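Local coordinates for Ras GTPase-activating-like protein IQGAP2 (Homo sapiens, PDB 5CJP) that probably binds GTP-loaded Rho-family GTPases such as Cdc42 through its Ras-GAP-like domain, linking them to cytoskeletal scaffolding, at residues Y204-L209 and N231-R236; T221-L226 and E303-F308; Q275-N280 and S298-E303. One frame throughout, in Å; residues are numbered along the deposited sequence.

Contact 1. Residues Y204-L209 and N231-R236; sequences YIAKVL and NLLYYR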
loop_
_atom_site.group_PDB
_atom_site.type_symbol
_atom_site.label_atom_id
_atom_site.label_comp_id
_atom_site.label_asym_id
_atom_site.label_seq_id
_atom_site.Cartn_x
_atom_site.Cartn_y
_atom_site.Cartn_z
ATOM N N TYR E 204 -1.014 -31.565 -12.680
ATOM C CA TYR E 204 -0.595 -32.573 -11.724
ATOM C C TYR E 204 -1.721 -32.989 -10.784
ATOM O O TYR E 204 -1.886 -34.169 -10.497
ATOM C CB TYR E 204 0.605 -32.075 -10.929
ATOM C CG TYR E 204 0.992 -33.008 -9.825
ATOM C CD1 TYR E 204 1.376 -34.322 -10.097
ATOM C CD2 TYR E 204 0.912 -32.605 -8.494
ATOM C CE1 TYR E 204 1.664 -35.221 -9.063
ATOM C CE2 TYR E 204 1.195 -33.488 -7.458
ATOM C CZ TYR E 204 1.564 -34.795 -7.745
ATOM O OH TYR E 204 1.810 -35.663 -6.706
ATOM N N ILE E 205 -2.498 -32.028 -10.307
ATOM C CA ILE E 205 -3.588 -32.371 -9.414
ATOM C C ILE E 205 -4.665 -33.159 -10.164
ATOM O O ILE E 205 -5.312 -34.039 -9.593
ATOM C CB ILE E 205 -4.181 -31.114 -8.764
ATOM C CG1 ILE E 205 -3.158 -30.515 -7.788
ATOM C CG2 ILE E 205 -5.460 -31.454 -8.027
ATOM C CD1 ILE E 205 -2.790 -31.402 -6.653
ATOM N N ALA E 206 -4.857 -32.854 -11.444
ATOM C CA ALA E 206 -5.827 -33.580 -12.249
ATOM C C ALA E 206 -5.336 -35.022 -12.284
ATOM O O ALA E 206 -6.119 -35.964 -12.176
ATOM C CB ALA E 206 -5.890 -33.015 -13.658
ATOM N N LYS E 207 -4.025 -35.191 -12.427
ATOM C CA LYS E 207 -3.432 -36.523 -12.438
ATOM C C LYS E 207 -3.678 -37.212 -11.099
ATOM O O LYS E 207 -4.182 -38.325 -11.053
ATOM C CB LYS E 207 -1.934 -36.433 -12.702
ATOM C CG LYS E 207 -1.212 -37.754 -12.543
ATOM C CD LYS E 207 0.234 -37.592 -12.943
ATOM C CE LYS E 207 1.067 -38.737 -12.452
ATOM N NZ LYS E 207 2.450 -38.535 -12.900
ATOM N N VAL E 208 -3.316 -36.546 -10.007
ATOM C CA VAL E 208 -3.538 -37.092 -8.673
ATOM C C VAL E 208 -5.003 -37.454 -8.502
ATOM O O VAL E 208 -5.335 -38.537 -8.034
ATOM C CB VAL E 208 -3.207 -36.075 -7.578
ATOM C CG1 VAL E 208 -3.884 -36.489 -6.267
ATOM C CG2 VAL E 208 -1.703 -35.974 -7.407
ATOM N N LEU E 209 -5.871 -36.520 -8.865
ATOM C CA LEU E 209 -7.300 -36.722 -8.758
ATOM C C LEU E 209 -7.727 -38.000 -9.471
ATOM O O LEU E 209 -8.344 -38.875 -8.865
ATOM C CB LEU E 209 -8.036 -35.512 -9.341
ATOM C CG LEU E 209 -9.538 -35.635 -9.593
ATOM C CD1 LEU E 209 -10.212 -36.141 -8.354
ATOM C CD2 LEU E 209 -10.110 -34.286 -10.006
ATOM N N ASN E 231 -14.232 -32.042 -15.256
ATOM C CA ASN E 231 -14.994 -31.178 -14.371
ATOM C C ASN E 231 -14.038 -30.168 -13.761
ATOM O O ASN E 231 -14.359 -28.997 -13.650
ATOM C CB ASN E 231 -15.640 -31.992 -13.255
ATOM C CG ASN E 231 -16.248 -31.114 -12.171
ATOM O OD1 ASN E 231 -17.276 -30.472 -12.378
ATOM N ND2 ASN E 231 -15.598 -31.070 -11.014
ATOM N N LEU E 232 -12.859 -30.639 -13.374
ATOM C CA LEU E 232 -11.834 -29.787 -12.781
ATOM C C LEU E 232 -11.251 -28.803 -13.788
ATOM O O LEU E 232 -11.250 -27.595 -13.565
ATOM C CB LEU E 232 -10.693 -30.644 -12.219
ATOM C CG LEU E 232 -9.379 -29.925 -11.857
ATOM C CD1 LEU E 232 -9.614 -28.891 -10.742
ATOM C CD2 LEU E 232 -8.350 -30.958 -11.415
ATOM N N LEU E 233 -10.756 -29.337 -14.897
ATOM C CA LEU E 233 -10.120 -28.529 -15.930
ATOM C C LEU E 233 -11.055 -27.626 -16.698
ATOM O O LEU E 233 -10.702 -26.487 -17.012
ATOM C CB LEU E 233 -9.381 -29.434 -16.905
ATOM C CG LEU E 233 -8.289 -30.286 -16.271
ATOM C CD1 LEU E 233 -7.593 -31.066 -17.360
ATOM C CD2 LEU E 233 -7.291 -29.397 -15.527
ATOM N N TYR E 234 -12.249 -28.121 -16.999
ATOM C CA TYR E 234 -13.184 -27.323 -17.758
ATOM C C TYR E 234 -14.272 -26.576 -16.998
ATOM O O TYR E 234 -14.251 -25.352 -16.935
ATOM C CB TYR E 234 -13.847 -28.152 -18.874
ATOM C CG TYR E 234 -14.548 -27.242 -19.840
ATOM C CD1 TYR E 234 -13.819 -26.375 -20.643
ATOM C CD2 TYR E 234 -15.930 -27.084 -19.796
ATOM C CE1 TYR E 234 -14.443 -25.348 -21.366
ATOM C CE2 TYR E 234 -16.561 -26.062 -20.512
ATOM C CZ TYR E 234 -15.807 -25.196 -21.284
ATOM O OH TYR E 234 -16.411 -24.138 -21.917
ATOM N N TYR E 235 -15.237 -27.296 -16.446
ATOM C CA TYR E 235 -16.347 -26.643 -15.754
ATOM C C TYR E 235 -15.913 -25.771 -14.590
ATOM O O TYR E 235 -16.483 -24.724 -14.337
ATOM C CB TYR E 235 -17.349 -27.684 -15.243
ATOM C CG TYR E 235 -18.617 -27.078 -14.689
ATOM C CD1 TYR E 235 -19.591 -26.564 -15.538
ATOM C CD2 TYR E 235 -18.826 -26.983 -13.315
ATOM C CE1 TYR E 235 -20.735 -25.975 -15.045
ATOM C CE2 TYR E 235 -19.970 -26.395 -12.800
ATOM C CZ TYR E 235 -20.926 -25.890 -13.669
ATOM O OH TYR E 235 -22.070 -25.297 -13.170
ATOM N N ARG E 236 -14.889 -26.212 -13.879
ATOM C CA ARG E 236 -14.408 -25.489 -12.727
ATOM C C ARG E 236 -13.319 -24.452 -13.029
ATOM O O ARG E 236 -13.413 -23.302 -12.584
ATOM C CB ARG E 236 -13.927 -26.505 -11.683
ATOM C CG ARG E 236 -14.824 -26.602 -10.448
ATOM C CD ARG E 236 -14.650 -25.305 -9.644
ATOM N NE ARG E 236 -15.050 -25.351 -8.233
ATOM C CZ ARG E 236 -14.989 -26.422 -7.451
ATOM N NH1 ARG E 236 -14.565 -27.589 -7.917
ATOM N NH2 ARG E 236 -15.309 -26.306 -6.173
#
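L232 reaches across to A206, I205 and L209 in the all-helical GAP-related domain. The contact joins helix 200-216 to helix 222-243, the next helix in the chain. The local axes approach to 10.5 Å, and their directions differ by 123°, between perpendicular and antiparallel.

The contact across the segments is apolar. Most of it falls to one methyl, L232 CD2. L232 CD2 lies 3.7 Å from A206 CA, where the small alanine lets it come up to the backbone of the other helix. L232 CD2 also meets L209 CD2 at 4.0 Å. L232 CG is anti to its backbone N (chi1 166°), and its side chain slides past that of L209 in the opposite direction. I205 CG2 touches the same L232 methyl more distantly. Beyond the pair, I205 packs on F68 and V97, and L232 on V98, so further helices close in.

The polar groups look elsewhere. Y204 OH and K207 NZ both bind E316. By sequence, Y234, Y235 and R236 probably correspond to the FLR fingerprint of Ras GAPs, and Y235 hydrogen-bonds and stacks on the neighbouring protein chain.

Helix 222-243 widens here. R236 N donates to N231 O at 2.8 Å, closing a pi-type turn. Next to L232 in sequence, L233 CD2 meets A206 CB at 4.3 Å.

Contact 2. Residues T221-L226 and E303-F308; sequences TEDELL and EFRKYF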
loop_
_atom_site.group_PDB
_atom_site.type_symbol
_atom_site.label_atom_id
_atom_site.label_comp_id
_atom_site.label_asym_id
_atom_site.label_seq_id
_atom_site.Cartn_x
_atom_site.Cartn_y
_atom_site.Cartn_z
ATOM N N THR E 221 -14.828 -46.423 -15.307
ATOM C CA THR E 221 -14.286 -46.456 -16.661
ATOM C C THR E 221 -13.525 -45.198 -17.072
ATOM O O THR E 221 -13.745 -44.120 -16.524
ATOM C CB THR E 221 -15.408 -46.687 -17.696
ATOM O OG1 THR E 221 -16.304 -45.568 -17.686
ATOM C CG2 THR E 221 -16.191 -47.963 -17.371
ATOM N N GLU E 222 -12.627 -45.351 -18.039
ATOM C CA GLU E 222 -11.838 -44.243 -18.565
ATOM C C GLU E 222 -12.774 -43.056 -18.787
ATOM O O GLU E 222 -12.432 -41.907 -18.499
ATOM C CB GLU E 222 -11.209 -44.653 -19.899
ATOM C CG GLU E 222 -10.204 -43.680 -20.489
ATOM C CD GLU E 222 -8.863 -43.726 -19.788
ATOM O OE1 GLU E 222 -7.905 -43.118 -20.307
ATOM O OE2 GLU E 222 -8.767 -44.365 -18.718
ATOM N N ASP E 223 -13.967 -43.356 -19.290
ATOM C CA ASP E 223 -14.961 -42.335 -19.569
ATOM C C ASP E 223 -15.440 -41.606 -18.331
ATOM O O ASP E 223 -15.611 -40.388 -18.359
ATOM C CB ASP E 223 -16.161 -42.948 -20.291
ATOM C CG ASP E 223 -15.880 -43.223 -21.754
ATOM O OD1 ASP E 223 -14.725 -43.026 -22.190
ATOM O OD2 ASP E 223 -16.823 -43.639 -22.465
ATOM N N GLU E 224 -15.670 -42.344 -17.251
ATOM C CA GLU E 224 -16.139 -41.741 -16.008
ATOM C C GLU E 224 -15.002 -40.933 -15.408
ATOM O O GLU E 224 -15.181 -39.795 -15.016
ATOM C CB GLU E 224 -16.580 -42.823 -15.019
ATOM C CG GLU E 224 -17.532 -43.856 -15.609
ATOM C CD GLU E 224 -17.823 -45.000 -14.654
ATOM O OE1 GLU E 224 -18.603 -44.797 -13.701
ATOM O OE2 GLU E 224 -17.264 -46.101 -14.853
ATOM N N LEU E 225 -13.823 -41.530 -15.351
ATOM C CA LEU E 225 -12.667 -40.847 -14.802
ATOM C C LEU E 225 -12.411 -39.534 -15.506
ATOM O O LEU E 225 -12.220 -38.509 -14.853
ATOM C CB LEU E 225 -11.425 -41.715 -14.928
ATOM C CG LEU E 225 -11.385 -42.941 -14.026
ATOM C CD1 LEU E 225 -10.251 -43.853 -14.497
ATOM C CD2 LEU E 225 -11.213 -42.516 -12.561
ATOM N N LEU E 226 -12.400 -39.561 -16.835
ATOM C CA LEU E 226 -12.140 -38.345 -17.587
ATOM C C LEU E 226 -13.239 -37.284 -17.441
ATOM O O LEU E 226 -12.993 -36.092 -17.637
ATOM C CB LEU E 226 -11.871 -38.687 -19.055
ATOM C CG LEU E 226 -10.602 -39.541 -19.240
ATOM C CD1 LEU E 226 -10.419 -39.900 -20.708
ATOM C CD2 LEU E 226 -9.377 -38.800 -18.746
ATOM N N GLU E 303 -12.767 -34.531 -28.777
ATOM C CA GLU E 303 -11.585 -33.679 -28.694
ATOM C C GLU E 303 -11.278 -33.413 -27.221
ATOM O O GLU E 303 -10.135 -33.520 -26.789
ATOM C CB GLU E 303 -11.809 -32.353 -29.427
ATOM C CG GLU E 303 -11.931 -32.485 -30.922
ATOM C CD GLU E 303 -11.983 -31.138 -31.619
ATOM O OE1 GLU E 303 -11.011 -30.355 -31.493
ATOM O OE2 GLU E 303 -12.995 -30.859 -32.297
ATOM N N PHE E 304 -12.315 -33.076 -26.458
ATOM C CA PHE E 304 -12.170 -32.816 -25.033
ATOM C C PHE E 304 -11.618 -34.039 -24.320
ATOM O O PHE E 304 -10.678 -33.942 -23.521
ATOM C CB PHE E 304 -13.520 -32.458 -24.434
ATOM C CG PHE E 304 -13.774 -30.994 -24.357
ATOM C CD1 PHE E 304 -15.059 -30.487 -24.538
ATOM C CD2 PHE E 304 -12.744 -30.114 -24.047
ATOM C CE1 PHE E 304 -15.317 -29.118 -24.404
ATOM C CE2 PHE E 304 -12.994 -28.744 -23.915
ATOM C CZ PHE E 304 -14.283 -28.246 -24.092
ATOM N N ARG E 305 -12.207 -35.193 -24.619
ATOM C CA ARG E 305 -11.793 -36.449 -24.014
ATOM C C ARG E 305 -10.306 -36.690 -24.231
ATOM O O ARG E 305 -9.595 -37.119 -23.323
ATOM C CB ARG E 305 -12.596 -37.604 -24.611
ATOM C CG ARG E 305 -12.309 -38.943 -23.975
ATOM C CD ARG E 305 -11.640 -39.912 -24.957
ATOM N NE ARG E 305 -11.249 -41.163 -24.296
ATOM C CZ ARG E 305 -12.088 -41.962 -23.636
ATOM N NH1 ARG E 305 -13.377 -41.655 -23.547
ATOM N NH2 ARG E 305 -11.623 -43.049 -23.038
ATOM N N LYS E 306 -9.835 -36.400 -25.438
ATOM C CA LYS E 306 -8.423 -36.586 -25.769
ATOM C C LYS E 306 -7.541 -35.608 -24.980
ATOM O O LYS E 306 -6.444 -35.951 -24.537
ATOM C CB LYS E 306 -8.211 -36.382 -27.274
ATOM C CG LYS E 306 -6.776 -36.535 -27.717
ATOM C CD LYS E 306 -6.617 -36.267 -29.193
ATOM C CE LYS E 306 -5.171 -36.412 -29.617
ATOM N NZ LYS E 306 -5.021 -36.159 -31.075
ATOM N N TYR E 307 -8.049 -34.390 -24.826
ATOM C CA TYR E 307 -7.399 -33.296 -24.113
ATOM C C TYR E 307 -7.227 -33.626 -22.632
ATOM O O TYR E 307 -6.119 -33.575 -22.097
ATOM C CB TYR E 307 -8.273 -32.057 -24.279
ATOM C CG TYR E 307 -7.833 -30.825 -23.542
ATOM C CD1 TYR E 307 -6.756 -30.071 -23.985
ATOM C CD2 TYR E 307 -8.545 -30.377 -22.434
ATOM C CE1 TYR E 307 -6.406 -28.885 -23.344
ATOM C CE2 TYR E 307 -8.201 -29.193 -21.786
ATOM C CZ TYR E 307 -7.137 -28.450 -22.246
ATOM O OH TYR E 307 -6.820 -27.268 -21.630
ATOM N N PHE E 308 -8.336 -33.966 -21.982
ATOM C CA PHE E 308 -8.348 -34.313 -20.561
ATOM C C PHE E 308 -7.388 -35.451 -20.246
ATOM O O PHE E 308 -6.649 -35.395 -19.270
ATOM C CB PHE E 308 -9.767 -34.709 -20.121
ATOM C CG PHE E 308 -10.782 -33.608 -20.290
ATOM C CD1 PHE E 308 -12.136 -33.908 -20.440
ATOM C CD2 PHE E 308 -10.387 -32.268 -20.314
ATOM C CE1 PHE E 308 -13.083 -32.897 -20.618
ATOM C CE2 PHE E 308 -11.322 -31.251 -20.491
ATOM C CZ PHE E 308 -12.680 -31.564 -20.647
#
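D223 OD1 takes both terminal nitrogens of R305 in a salt bridge between two helices of the GAP-related domain. The start of helix 222-243 meets helix 294-311 here, with local axes 78° apart. The NH1 bond is nearly straight, but its modelled length is too short to be trusted at this resolution. The R305 NH2 bond to D223 OD1 is weak, 3.2 Å long and bent. The carboxylate approaches the guanidinium at its edge, with the two planes turned 75° apart.

R305 gets there because CG is anti to the backbone N and the chain then bends at chi2. L226 CD1 lies over one face of the guanidinium, 3.9 Å from R305 NE. E222 CG is modelled doubtfully close to R305 NH2. The E222 carboxylate has a long, weak ion pair with K309.

A capping box starts helix 222-243. T221 OG1 accepts a weak bond from E224 N at 3.3 Å. E224 OE2 in turn accepts from T221 N, though this bond is modelled doubtfully short.

Deeper in, the packing is mostly apolar. F308 also rests on V229 and A278. L226 CD2 stands 4.3 Å from F308 CB, while L226 O lies 3.7 Å from F308 CD1.

Contact 3. Residues Q275-N280 and S298-E303; sequences QHAASN and SETYQE
N280 lies across one face of the Y301 ring, at the point where a Schellman motif ends helix 261-278. Its amide plane is only 18° from the ring plane, so the two are stacked, though the side chains run obliquely to each other. N280 ND2 is set toward the rim, 3.3 Å from Y301 CE2. N280 CB sits nearer the middle, 3.7 Å from the Y301 ring centroid, in a CH-pi contact.

N280 is the C-prime residue, with positive phi. N280 N bonds back to A277 O and K281 N to H276 O. The turned backbone carries N280 CB toward helix 294-311, and CG, anti to the backbone N (chi1 -159°), takes the amide over the ring.

Y301 meets the end of the helix with its edge as well. A277 O and A278 O lie near the ring plane, with A278 O 3.9 Å from Y301 CD1. Y301 also touches D223 of helix 222-243.

One residue before Y301, T300 packs on A277 through small groups. T300 turns its methyl to the alanine and its hydroxyl to Y296 O in its own helix. T300 CG2 lies 3.4 Å from A277 CB.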
loop_
_atom_site.group_PDB
_atom_site.type_symbol
_atom_site.label_atom_id
_atom_site.label_comp_id
_atom_site.label_asym_id
_atom_site.label_seq_id
_atom_site.Cartn_x
_atom_site.Cartn_y
_atom_site.Cartn_z
ATOM N N GLN E 275 -20.010 -27.197 -22.152
ATOM C CA GLN E 275 -20.224 -28.030 -20.964
ATOM C C GLN E 275 -20.744 -29.361 -21.467
ATOM O O GLN E 275 -20.146 -30.400 -21.233
ATOM C CB GLN E 275 -21.286 -27.442 -20.050
ATOM C CG GLN E 275 -21.000 -27.483 -18.546
ATOM C CD GLN E 275 -20.381 -28.779 -18.016
ATOM O OE1 GLN E 275 -19.273 -29.127 -18.392
ATOM N NE2 GLN E 275 -21.089 -29.474 -17.118
ATOM N N HIS E 276 -21.863 -29.303 -22.180
ATOM C CA HIS E 276 -22.487 -30.497 -22.744
ATOM C C HIS E 276 -21.500 -31.394 -23.472
ATOM O O HIS E 276 -21.509 -32.612 -23.280
ATOM C CB HIS E 276 -23.614 -30.096 -23.689
ATOM C CG HIS E 276 -24.863 -29.690 -22.980
ATOM N ND1 HIS E 276 -25.896 -30.569 -22.726
ATOM C CD2 HIS E 276 -25.226 -28.512 -22.419
ATOM C CE1 HIS E 276 -26.839 -29.949 -22.042
ATOM N NE2 HIS E 276 -26.458 -28.701 -21.842
ATOM N N ALA E 277 -20.653 -30.791 -24.302
ATOM C CA ALA E 277 -19.658 -31.552 -25.045
ATOM C C ALA E 277 -18.683 -32.212 -24.087
ATOM O O ALA E 277 -18.422 -33.403 -24.193
ATOM C CB ALA E 277 -18.919 -30.652 -25.994
ATOM N N ALA E 278 -18.156 -31.442 -23.141
ATOM C CA ALA E 278 -17.195 -31.986 -22.187
ATOM C C ALA E 278 -17.798 -33.101 -21.344
ATOM O O ALA E 278 -17.097 -34.018 -20.919
ATOM C CB ALA E 278 -16.671 -30.887 -21.290
ATOM N N SER E 279 -19.105 -33.026 -21.115
ATOM C CA SER E 279 -19.783 -34.028 -20.313
ATOM C C SER E 279 -20.519 -35.064 -21.156
ATOM O O SER E 279 -21.295 -35.858 -20.630
ATOM C CB SER E 279 -20.751 -33.344 -19.340
ATOM O OG SER E 279 -21.685 -32.530 -20.020
ATOM N N ASN E 280 -20.253 -35.059 -22.460
ATOM C CA ASN E 280 -20.876 -35.986 -23.410
ATOM C C ASN E 280 -22.408 -36.026 -23.306
ATOM O O ASN E 280 -23.011 -37.098 -23.281
ATOM C CB ASN E 280 -20.318 -37.398 -23.214
ATOM C CG ASN E 280 -20.511 -38.282 -24.443
ATOM O OD1 ASN E 280 -21.185 -37.902 -25.403
ATOM N ND2 ASN E 280 -19.910 -39.464 -24.421
ATOM N N SER E 298 -20.751 -34.337 -30.255
ATOM C CA SER E 298 -20.062 -35.620 -30.140
ATOM C C SER E 298 -18.637 -35.597 -30.666
ATOM O O SER E 298 -17.811 -36.403 -30.256
ATOM C CB SER E 298 -20.845 -36.712 -30.868
ATOM O OG SER E 298 -22.177 -36.763 -30.406
ATOM N N GLU E 299 -18.351 -34.689 -31.589
ATOM C CA GLU E 299 -17.004 -34.576 -32.137
ATOM C C GLU E 299 -16.189 -33.793 -31.114
ATOM O O GLU E 299 -15.046 -34.140 -30.798
ATOM C CB GLU E 299 -17.017 -33.815 -33.466
ATOM C CG GLU E 299 -17.949 -34.387 -34.518
ATOM C CD GLU E 299 -17.924 -33.590 -35.818
ATOM O OE1 GLU E 299 -18.113 -32.351 -35.771
ATOM O OE2 GLU E 299 -17.720 -34.206 -36.889
ATOM N N THR E 300 -16.808 -32.734 -30.603
ATOM C CA THR E 300 -16.176 -31.882 -29.615
ATOM C C THR E 300 -15.844 -32.658 -28.353
ATOM O O THR E 300 -14.788 -32.448 -27.754
ATOM C CB THR E 300 -17.068 -30.692 -29.286
ATOM O OG1 THR E 300 -17.243 -29.896 -30.469
ATOM C CG2 THR E 300 -16.436 -29.848 -28.195
ATOM N N TYR E 301 -16.732 -33.562 -27.950
ATOM C CA TYR E 301 -16.485 -34.379 -26.768
ATOM C C TYR E 301 -15.221 -35.210 -27.015
ATOM O O TYR E 301 -14.341 -35.293 -26.162
ATOM C CB TYR E 301 -17.667 -35.314 -26.498
ATOM C CG TYR E 301 -17.312 -36.440 -25.549
ATOM C CD1 TYR E 301 -16.996 -36.176 -24.209
ATOM C CD2 TYR E 301 -17.211 -37.762 -26.002
ATOM C CE1 TYR E 301 -16.582 -37.192 -23.351
ATOM C CE2 TYR E 301 -16.794 -38.788 -25.147
ATOM C CZ TYR E 301 -16.479 -38.490 -23.824
ATOM O OH TYR E 301 -16.037 -39.474 -22.977
ATOM N N GLN E 302 -15.136 -35.817 -28.194
ATOM C CA GLN E 302 -13.980 -36.626 -28.535
ATOM C C GLN E 302 -12.692 -35.814 -28.452
ATOM O O GLN E 302 -11.635 -36.344 -28.104
ATOM C CB GLN E 302 -14.135 -37.227 -29.939
ATOM C CG GLN E 302 -15.166 -38.351 -30.037
ATOM C CD GLN E 302 -14.935 -39.423 -28.997
ATOM O OE1 GLN E 302 -13.796 -39.804 -28.735
ATOM N NE2 GLN E 302 -16.012 -39.918 -28.401
ATOM N N GLU E 303 -12.767 -34.531 -28.777
ATOM C CA GLU E 303 -11.585 -33.679 -28.694
ATOM C C GLU E 303 -11.278 -33.413 -27.221
ATOM O O GLU E 303 -10.135 -33.520 -26.789
ATOM C CB GLU E 303 -11.809 -32.353 -29.427
ATOM C CG GLU E 303 -11.931 -32.485 -30.922
ATOM C CD GLU E 303 -11.983 -31.138 -31.619
ATOM O OE1 GLU E 303 -11.011 -30.355 -31.493
ATOM O OE2 GLU E 303 -12.995 -30.859 -32.297
#

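The three contacts tie four helices of the GAP-related domain together. Helix 222-243 serves contacts 1 and 2, and helix 294-311 serves contacts 2 and 3. Contacts 2 and 3 are close, with centres 9 Å apart, and share E303. Contact 1 lies about 11 Å from contact 2 and 16 Å from contact 3, centre to centre. Along the chain, contact 3 is nested within the loop closed by contact 2, while the segments of contacts 1 and 2 alternate. Y234 and F304 pack at the junction, with A278 beside them. Y235 and Q275 touch each other and the partner protein chain, consistent with this helical core lying behind the surface that binds the partner, probably a GTPase.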